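Local structure of glutathione S-transferase (Bombyx mori, 4E8H) at residues 89-93 / 94-98; 75-78 / 79-83; 98-101 / 102-105. The protein probably catalyses the conjugation of glutathione to electrophilic substrates as a homodimer, each subunit joining a thioredoxin-like domain to an all-helical one. All blocks are in the same frame, centred on the assembly; numbering follows the deposited sequence.

Contact 1. Residues 89-93 / 94-98; sequences YPKNP and RQRAI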
loop_
_atom_site.group_PDB
_atom_site.type_symbol
_atom_site.label_atom_id
_atom_site.label_comp_id
_atom_site.label_asym_id
_atom_site.label_seq_id
_atom_site.Cartn_x
_atom_site.Cartn_y
_atom_site.Cartn_z
ATOM N N TYR B 89 -2.947 -6.415 -14.982
ATOM C CA TYR B 89 -3.258 -6.801 -13.606
ATOM C C TYR B 89 -4.023 -8.129 -13.627
ATOM O O TYR B 89 -5.228 -8.155 -13.362
ATOM C CB TYR B 89 -4.071 -5.687 -12.924
ATOM C CG TYR B 89 -4.229 -5.800 -11.419
ATOM C CD1 TYR B 89 -3.119 -5.929 -10.583
ATOM C CD2 TYR B 89 -5.493 -5.742 -10.829
ATOM C CE1 TYR B 89 -3.266 -6.024 -9.196
ATOM C CE2 TYR B 89 -5.648 -5.831 -9.446
ATOM C CZ TYR B 89 -4.533 -5.975 -8.637
ATOM O OH TYR B 89 -4.683 -6.063 -7.271
ATOM N N PRO B 90 -3.323 -9.237 -13.964
ATOM C CA PRO B 90 -3.953 -10.543 -14.191
ATOM C C PRO B 90 -4.704 -11.083 -12.985
ATOM O O PRO B 90 -4.396 -10.730 -11.844
ATOM C CB PRO B 90 -2.768 -11.456 -14.534
ATOM C CG PRO B 90 -1.566 -10.742 -14.032
ATOM C CD PRO B 90 -1.873 -9.298 -14.217
ATOM N N LYS B 91 -5.680 -11.943 -13.251
ATOM C CA LYS B 91 -6.563 -12.443 -12.205
ATOM C C LYS B 91 -6.038 -13.698 -11.521
ATOM O O LYS B 91 -6.472 -14.030 -10.413
ATOM C CB LYS B 91 -7.980 -12.638 -12.743
ATOM C CG LYS B 91 -8.683 -11.309 -12.963
ATOM C CD LYS B 91 -10.096 -11.489 -13.493
ATOM C CE LYS B 91 -10.716 -10.112 -13.705
ATOM N NZ LYS B 91 -12.191 -10.186 -13.874
ATOM N N ASN B 92 -5.105 -14.382 -12.184
ATOM C CA ASN B 92 -4.374 -15.493 -11.588
ATOM C C ASN B 92 -3.852 -15.069 -10.220
ATOM O O ASN B 92 -3.108 -14.090 -10.128
ATOM C CB ASN B 92 -3.205 -15.903 -12.486
ATOM C CG ASN B 92 -2.349 -16.991 -11.870
ATOM O OD1 ASN B 92 -1.276 -16.721 -11.326
ATOM N ND2 ASN B 92 -2.824 -18.229 -11.942
ATOM N N PRO B 93 -4.255 -15.787 -9.153
ATOM C CA PRO B 93 -3.899 -15.372 -7.794
ATOM C C PRO B 93 -2.403 -15.156 -7.544
ATOM O O PRO B 93 -2.041 -14.204 -6.850
ATOM C CB PRO B 93 -4.442 -16.513 -6.929
ATOM C CG PRO B 93 -5.619 -17.006 -7.693
ATOM C CD PRO B 93 -5.201 -16.921 -9.140
ATOM N N ARG B 94 -1.552 -16.016 -8.105
ATOM C CA ARG B 94 -0.103 -15.903 -7.908
ATOM C C ARG B 94 0.492 -14.684 -8.625
ATOM O O ARG B 94 1.251 -13.923 -8.022
ATOM C CB ARG B 94 0.624 -17.212 -8.266
ATOM C CG ARG B 94 0.267 -18.363 -7.317
ATOM C CD ARG B 94 1.221 -19.557 -7.378
ATOM N NE ARG B 94 0.924 -20.505 -6.298
ATOM C CZ ARG B 94 1.605 -21.621 -6.041
ATOM N NH1 ARG B 94 2.649 -21.969 -6.786
ATOM N NH2 ARG B 94 1.239 -22.397 -5.028
ATOM N N GLN B 95 0.129 -14.490 -9.892
ATOM C CA GLN B 95 0.568 -13.312 -10.644
ATOM C C GLN B 95 0.018 -12.011 -10.052
ATOM O O GLN B 95 0.731 -11.007 -9.993
ATOM C CB GLN B 95 0.206 -13.435 -12.125
ATOM C CG GLN B 95 1.118 -14.375 -12.910
ATOM C CD GLN B 95 0.657 -14.593 -14.343
ATOM O OE1 GLN B 95 -0.513 -14.397 -14.671
ATOM N NE2 GLN B 95 1.580 -15.010 -15.203
ATOM N N ARG B 96 -1.238 -12.039 -9.608
ATOM C CA ARG B 96 -1.845 -10.887 -8.941
ATOM C C ARG B 96 -1.134 -10.564 -7.625
ATOM O O ARG B 96 -0.908 -9.393 -7.314
ATOM C CB ARG B 96 -3.336 -11.127 -8.696
ATOM C CG ARG B 96 -4.080 -9.937 -8.099
ATOM C CD ARG B 96 -5.573 -10.160 -8.166
ATOM N NE ARG B 96 -6.080 -9.957 -9.522
ATOM C CZ ARG B 96 -6.963 -9.024 -9.865
ATOM N NH1 ARG B 96 -7.468 -8.205 -8.949
ATOM N NH2 ARG B 96 -7.357 -8.920 -11.126
ATOM N N ALA B 97 -0.781 -11.603 -6.868
ATOM C CA ALA B 97 -0.096 -11.450 -5.580
ATOM C C ALA B 97 1.263 -10.759 -5.696
ATOM O O ALA B 97 1.595 -9.901 -4.874
ATOM C CB ALA B 97 0.054 -12.799 -4.889
ATOM N N ILE B 98 2.042 -11.142 -6.709
ATOM C CA ILE B 98 3.344 -10.522 -6.973
ATOM C C ILE B 98 3.177 -9.030 -7.278
ATOM O O ILE B 98 3.906 -8.196 -6.736
ATOM C CB ILE B 98 4.110 -11.243 -8.120
ATOM C CG1 ILE B 98 4.355 -12.715 -7.759
ATOM C CG2 ILE B 98 5.438 -10.540 -8.416
ATOM C CD1 ILE B 98 4.827 -13.585 -8.925
#

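Contact 2. Residues 75-78 / 79-83; sequences QTYL and VNAYG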
loop_
_atom_site.group_PDB
_atom_site.type_symbol
_atom_site.label_atom_id
_atom_site.label_comp_id
_atom_site.label_asym_id
_atom_site.label_seq_id
_atom_site.Cartn_x
_atom_site.Cartn_y
_atom_site.Cartn_z
ATOM N N GLN B 75 -5.667 2.719 -9.948
ATOM C CA GLN B 75 -5.024 1.948 -11.015
ATOM C C GLN B 75 -5.626 0.558 -11.175
ATOM O O GLN B 75 -6.015 0.164 -12.279
ATOM C CB GLN B 75 -3.540 1.773 -10.719
ATOM C CG GLN B 75 -2.660 2.937 -11.068
ATOM C CD GLN B 75 -1.208 2.594 -10.847
ATOM O OE1 GLN B 75 -0.741 2.512 -9.709
ATOM N NE2 GLN B 75 -0.484 2.364 -11.935
ATOM N N THR B 76 -5.682 -0.182 -10.071
ATOM C CA THR B 76 -6.171 -1.555 -10.093
ATOM C C THR B 76 -7.667 -1.615 -10.410
ATOM O O THR B 76 -8.111 -2.516 -11.128
ATOM C CB THR B 76 -5.855 -2.313 -8.783
ATOM O OG1 THR B 76 -6.377 -1.588 -7.663
ATOM C CG2 THR B 76 -4.348 -2.489 -8.614
ATOM N N TYR B 77 -8.429 -0.648 -9.894
ATOM C CA TYR B 77 -9.857 -0.532 -10.218
ATOM C C TYR B 77 -10.115 -0.336 -11.713
ATOM O O TYR B 77 -11.018 -0.962 -12.272
ATOM C CB TYR B 77 -10.533 0.600 -9.427
ATOM C CG TYR B 77 -11.922 0.940 -9.942
ATOM C CD1 TYR B 77 -12.985 0.051 -9.775
ATOM C CD2 TYR B 77 -12.168 2.140 -10.614
ATOM C CE1 TYR B 77 -14.259 0.349 -10.257
ATOM C CE2 TYR B 77 -13.442 2.448 -11.101
ATOM C CZ TYR B 77 -14.481 1.548 -10.915
ATOM O OH TYR B 77 -15.741 1.844 -11.387
ATOM N N LEU B 78 -9.334 0.535 -12.352
ATOM C CA LEU B 78 -9.511 0.799 -13.779
ATOM C C LEU B 78 -9.281 -0.465 -14.609
ATOM O O LEU B 78 -10.002 -0.712 -15.579
ATOM C CB LEU B 78 -8.621 1.956 -14.253
ATOM C CG LEU B 78 -8.842 3.349 -13.641
ATOM C CD1 LEU B 78 -7.861 4.357 -14.225
ATOM C CD2 LEU B 78 -10.278 3.842 -13.809
ATOM N N VAL B 79 -8.300 -1.274 -14.210
ATOM C CA VAL B 79 -8.073 -2.558 -14.876
ATOM C C VAL B 79 -9.186 -3.575 -14.563
ATOM O O VAL B 79 -9.727 -4.186 -15.486
ATOM C CB VAL B 79 -6.664 -3.148 -14.587
ATOM C CG1 VAL B 79 -6.445 -4.435 -15.388
ATOM C CG2 VAL B 79 -5.577 -2.135 -14.931
ATOM N N ASN B 80 -9.535 -3.740 -13.283
ATOM C CA ASN B 80 -10.602 -4.677 -12.886
ATOM C C ASN B 80 -11.935 -4.395 -13.573
ATOM O O ASN B 80 -12.627 -5.319 -14.002
ATOM C CB ASN B 80 -10.815 -4.684 -11.363
ATOM C CG ASN B 80 -9.670 -5.334 -10.603
ATOM O OD1 ASN B 80 -8.906 -6.132 -11.151
ATOM N ND2 ASN B 80 -9.552 -4.995 -9.324
ATOM N N ALA B 81 -12.282 -3.115 -13.676
ATOM C CA ALA B 81 -13.569 -2.707 -14.229
ATOM C C ALA B 81 -13.577 -2.509 -15.745
ATOM O O ALA B 81 -14.586 -2.794 -16.393
ATOM C CB ALA B 81 -14.072 -1.448 -13.530
ATOM N N TYR B 82 -12.469 -2.030 -16.311
ATOM C CA TYR B 82 -12.493 -1.548 -17.698
ATOM C C TYR B 82 -11.414 -2.067 -18.645
ATOM O O TYR B 82 -11.391 -1.685 -19.819
ATOM C CB TYR B 82 -12.509 -0.016 -17.722
ATOM C CG TYR B 82 -13.691 0.581 -17.000
ATOM C CD1 TYR B 82 -14.997 0.273 -17.386
ATOM C CD2 TYR B 82 -13.508 1.454 -15.931
ATOM C CE1 TYR B 82 -16.090 0.815 -16.722
ATOM C CE2 TYR B 82 -14.593 2.004 -15.262
ATOM C CZ TYR B 82 -15.881 1.681 -15.663
ATOM O OH TYR B 82 -16.958 2.224 -15.003
ATOM N N GLY B 83 -10.531 -2.929 -18.149
ATOM C CA GLY B 83 -9.518 -3.546 -19.000
ATOM C C GLY B 83 -10.163 -4.386 -20.089
ATOM O O GLY B 83 -11.138 -5.096 -19.832
#

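Contact 3. Residues 98-101 / 102-105; sequences IIDQ and RLNF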
loop_
_atom_site.group_PDB
_atom_site.type_symbol
_atom_site.label_atom_id
_atom_site.label_comp_id
_atom_site.label_asym_id
_atom_site.label_seq_id
_atom_site.Cartn_x
_atom_site.Cartn_y
_atom_site.Cartn_z
ATOM N N ILE B 98 2.042 -11.142 -6.709
ATOM C CA ILE B 98 3.344 -10.522 -6.973
ATOM C C ILE B 98 3.177 -9.030 -7.278
ATOM O O ILE B 98 3.906 -8.196 -6.736
ATOM C CB ILE B 98 4.110 -11.243 -8.120
ATOM C CG1 ILE B 98 4.355 -12.715 -7.759
ATOM C CG2 ILE B 98 5.438 -10.540 -8.416
ATOM C CD1 ILE B 98 4.827 -13.585 -8.925
ATOM N N ILE B 99 2.204 -8.705 -8.128
ATOM C CA ILE B 99 1.887 -7.313 -8.443
ATOM C C ILE B 99 1.503 -6.560 -7.172
ATOM O O ILE B 99 1.973 -5.442 -6.949
ATOM C CB ILE B 99 0.766 -7.195 -9.503
ATOM C CG1 ILE B 99 1.213 -7.834 -10.818
ATOM C CG2 ILE B 99 0.395 -5.728 -9.745
ATOM C CD1 ILE B 99 0.079 -8.186 -11.740
ATOM N N ASP B 100 0.672 -7.179 -6.334
ATOM C CA ASP B 100 0.242 -6.545 -5.089
ATOM C C ASP B 100 1.396 -6.258 -4.137
ATOM O O ASP B 100 1.418 -5.205 -3.497
ATOM C CB ASP B 100 -0.867 -7.350 -4.400
ATOM C CG ASP B 100 -2.210 -7.194 -5.094
ATOM O OD1 ASP B 100 -2.428 -6.161 -5.768
ATOM O OD2 ASP B 100 -3.053 -8.108 -4.970
ATOM N N GLN B 101 2.356 -7.180 -4.059
ATOM C CA GLN B 101 3.559 -6.957 -3.256
ATOM C C GLN B 101 4.385 -5.785 -3.797
ATOM O O GLN B 101 4.887 -4.972 -3.017
ATOM C CB GLN B 101 4.406 -8.232 -3.147
ATOM C CG GLN B 101 5.727 -8.058 -2.386
ATOM C CD GLN B 101 6.872 -7.620 -3.286
ATOM O OE1 GLN B 101 7.045 -8.145 -4.386
ATOM N NE2 GLN B 101 7.663 -6.658 -2.819
ATOM N N ARG B 102 4.521 -5.703 -5.120
ATOM C CA ARG B 102 5.270 -4.614 -5.748
ATOM C C ARG B 102 4.586 -3.263 -5.518
ATOM O O ARG B 102 5.261 -2.254 -5.305
ATOM C CB ARG B 102 5.493 -4.869 -7.246
ATOM C CG ARG B 102 6.229 -6.174 -7.591
ATOM C CD ARG B 102 7.672 -6.207 -7.077
ATOM N NE ARG B 102 8.480 -7.182 -7.809
ATOM C CZ ARG B 102 9.070 -8.252 -7.280
ATOM N NH1 ARG B 102 8.978 -8.515 -5.983
ATOM N NH2 ARG B 102 9.777 -9.059 -8.061
ATOM N N LEU B 103 3.251 -3.257 -5.545
ATOM C CA LEU B 103 2.466 -2.054 -5.250
ATOM C C LEU B 103 2.619 -1.603 -3.794
ATOM O O LEU B 103 2.754 -0.408 -3.527
ATOM C CB LEU B 103 0.986 -2.257 -5.606
ATOM C CG LEU B 103 0.619 -2.287 -7.096
ATOM C CD1 LEU B 103 -0.801 -2.803 -7.295
ATOM C CD2 LEU B 103 0.790 -0.917 -7.749
ATOM N N ASN B 104 2.597 -2.561 -2.866
ATOM C CA ASN B 104 2.881 -2.290 -1.455
ATOM C C ASN B 104 4.338 -1.870 -1.230
ATOM O O ASN B 104 4.615 -1.002 -0.396
ATOM C CB ASN B 104 2.510 -3.488 -0.573
ATOM C CG ASN B 104 1.018 -3.555 -0.256
ATOM O OD1 ASN B 104 0.626 -3.646 0.907
ATOM N ND2 ASN B 104 0.183 -3.509 -1.290
ATOM N N PHE B 105 5.259 -2.481 -1.977
ATOM C CA PHE B 105 6.660 -2.048 -1.996
ATOM C C PHE B 105 6.747 -0.583 -2.415
ATOM O O PHE B 105 7.409 0.216 -1.756
ATOM C CB PHE B 105 7.491 -2.926 -2.944
ATOM C CG PHE B 105 8.901 -2.430 -3.171
ATOM C CD1 PHE B 105 9.895 -2.639 -2.218
ATOM C CD2 PHE B 105 9.236 -1.768 -4.351
ATOM C CE1 PHE B 105 11.197 -2.185 -2.431
ATOM C CE2 PHE B 105 10.536 -1.311 -4.574
ATOM C CZ PHE B 105 11.518 -1.521 -3.613
#

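Contact 1. Residues 89-93 / 94-98
Arg96 reaches back from the first turn of helix 93-124 and lays its guanidinium against Tyr89 and Pro90 in the loop that leads into the helix. Its NE donates to Pro90 O at 3.0 Å; the bond is bent, and the carbonyl oxygen sits near the edge of the guanidinium but tilted out of its plane. One face of the same group lies over the rim of the Tyr89 ring, where NH1 of Arg96 is 3.0 Å from CE2 of Tyr89. The two planes are 47° apart, so this is an inclined contact rather than a flat stack. Lys91 runs alongside, its CG 3.3 Å from NH2 of Arg96.

The arginine chain leaves CB with CG anti to its backbone N (chi1 -176°) and then bends at chi3, which turns NE toward the loop. NH2 is held further by Asn80 OD1 on helix 71-82, while the phenol of Tyr89 is hydrogen-bonded to Asp100 OD1. NH1 lies close to its counterpart on Arg96 of the second subunit.

Asn92 caps the start of the helix. Its OD1 accepts from Gln95 N at 3.0 Å in a nearly straight bond (168°), and its backbone O takes Arg96 N at 2.8 Å. The Gln95 side chain meets the loop as well, with CB 3.7 Å from Pro90 CG. This is a classic asparagine N-cap, followed by a proline in the first turn, at the start of the long first helix of the glutathione transferase C-terminal domain.

Contact 2. Residues 75-78 / 79-83
Tyr77 and Ala81, one turn apart near the end of helix 71-82, meet through the tyrosine ring and the alanine methyl. Tyr77 starts out pointing away from the following turn, but CG stands anti to the backbone N (chi1 168°), and this carries the ring along the helix. CD1, CE1 and CZ all border Ala81 CB, and of these CE1 makes the closest approach to Ala81 CB at 3.7 Å. The methyl sits off-centre in a CH-pi contact, with Ala81 CB 4.2 Å from the centroid of the Tyr77 ring and 29° off its normal. On the other edge of the ring, CE2 of Tyr77 is 4.3 Å from CE2 of Tyr82, the two side chains slanting across one another.

At the tip, OH of Tyr77 lies near CE2 of Tyr82 and 3.8 Å from OH of Tyr82. The two phenols share a partner: both hydrogen-bond to Asp63 OD2, and Tyr77 OH is also bonded, more weakly, to Arg94 NE of the second subunit. One carboxylate oxygen thus ties both phenols.

The helix backbone continues with Asn80 N to Thr76 O at 2.9 Å, Ala81 N to Tyr77 O at 2.9 Å and Tyr82 N to Leu78 O, also 2.9 Å. Gly83 is the first residue to leave helical geometry. The arrangement is an i, i+4 CH-pi contact at the C-terminal end of the last helix of the thioredoxin-like domain, with Tyr77 and Ala81 both packed against the second subunit.

Contact 3. Residues 98-101 / 102-105
Gln101 and Arg102, neighbours on helix 93-124, turn their polar ends toward each other with the amide and guanidinium planes almost perpendicular, 79° apart. Arg102 NH1 donates to Gln101 OE1, though the two atoms are modelled so close together that the exact length of the bond is doubtful. Both chains bend at chi2, Gln101 at -88° and Arg102 at -65°, and these two kinks fold the amide and the guanidinium back together. Ile98 comes over one face of the guanidinium, its CG2 4.4 Å from Arg102 CZ.

The Gln101 side chain also lies alongside that of Phe105, pointing the same way, with NE2 of Gln101 3.7 Å from Phe105 CB. On another side of the helix, Ile99 and Leu103 run side by side, CG2 to CD1 at 4.0 Å. Asn104 turns back toward the preceding turn: Asp100 O takes the backbone N of Asn104 at 3.0 Å and, more weakly, ND2 of Asn104 at 3.0 Å, so one carbonyl serves two donors.

Beyond the helix, Arg102 NE is bonded to Val153 O and its guanidinium makes a cation-pi contact with Phe146, whose ring Phe105 meets edge-to-face; this side therefore packs on helix 130-146. Leu103 faces Val160 and Thr164 of helix 160-174 and Thr76 of helix 71-82, while Asn104 and Phe105 reach Leu107 and Gln55 of the second subunit.

Overall arrangement
Contact 1 joins the loop to the start of helix 93-124 and contact 3 continues along that helix, the two sharing Ile98, with centres about 10 Å apart; contact 2 lies on the preceding helix, 71-82, its centre about 14 Å from that of contact 1 and 16 Å from that of contact 3. Tyr89 is the hub: its OH is 2.7 Å from Asp100 OD1 of contact 3, and its CZ is 3.5 Å from Thr76 CG2 of contact 2. Contacts 2 and 3 meet directly through Thr76 CG2 and Leu103 CD1, 3.8 Å apart. All three touch the second subunit. The side chains of Gln75 and Leu103 are about 8 and 9 Å from the bound glutathione and about 4 Å from the side chain of Arg72, which binds it.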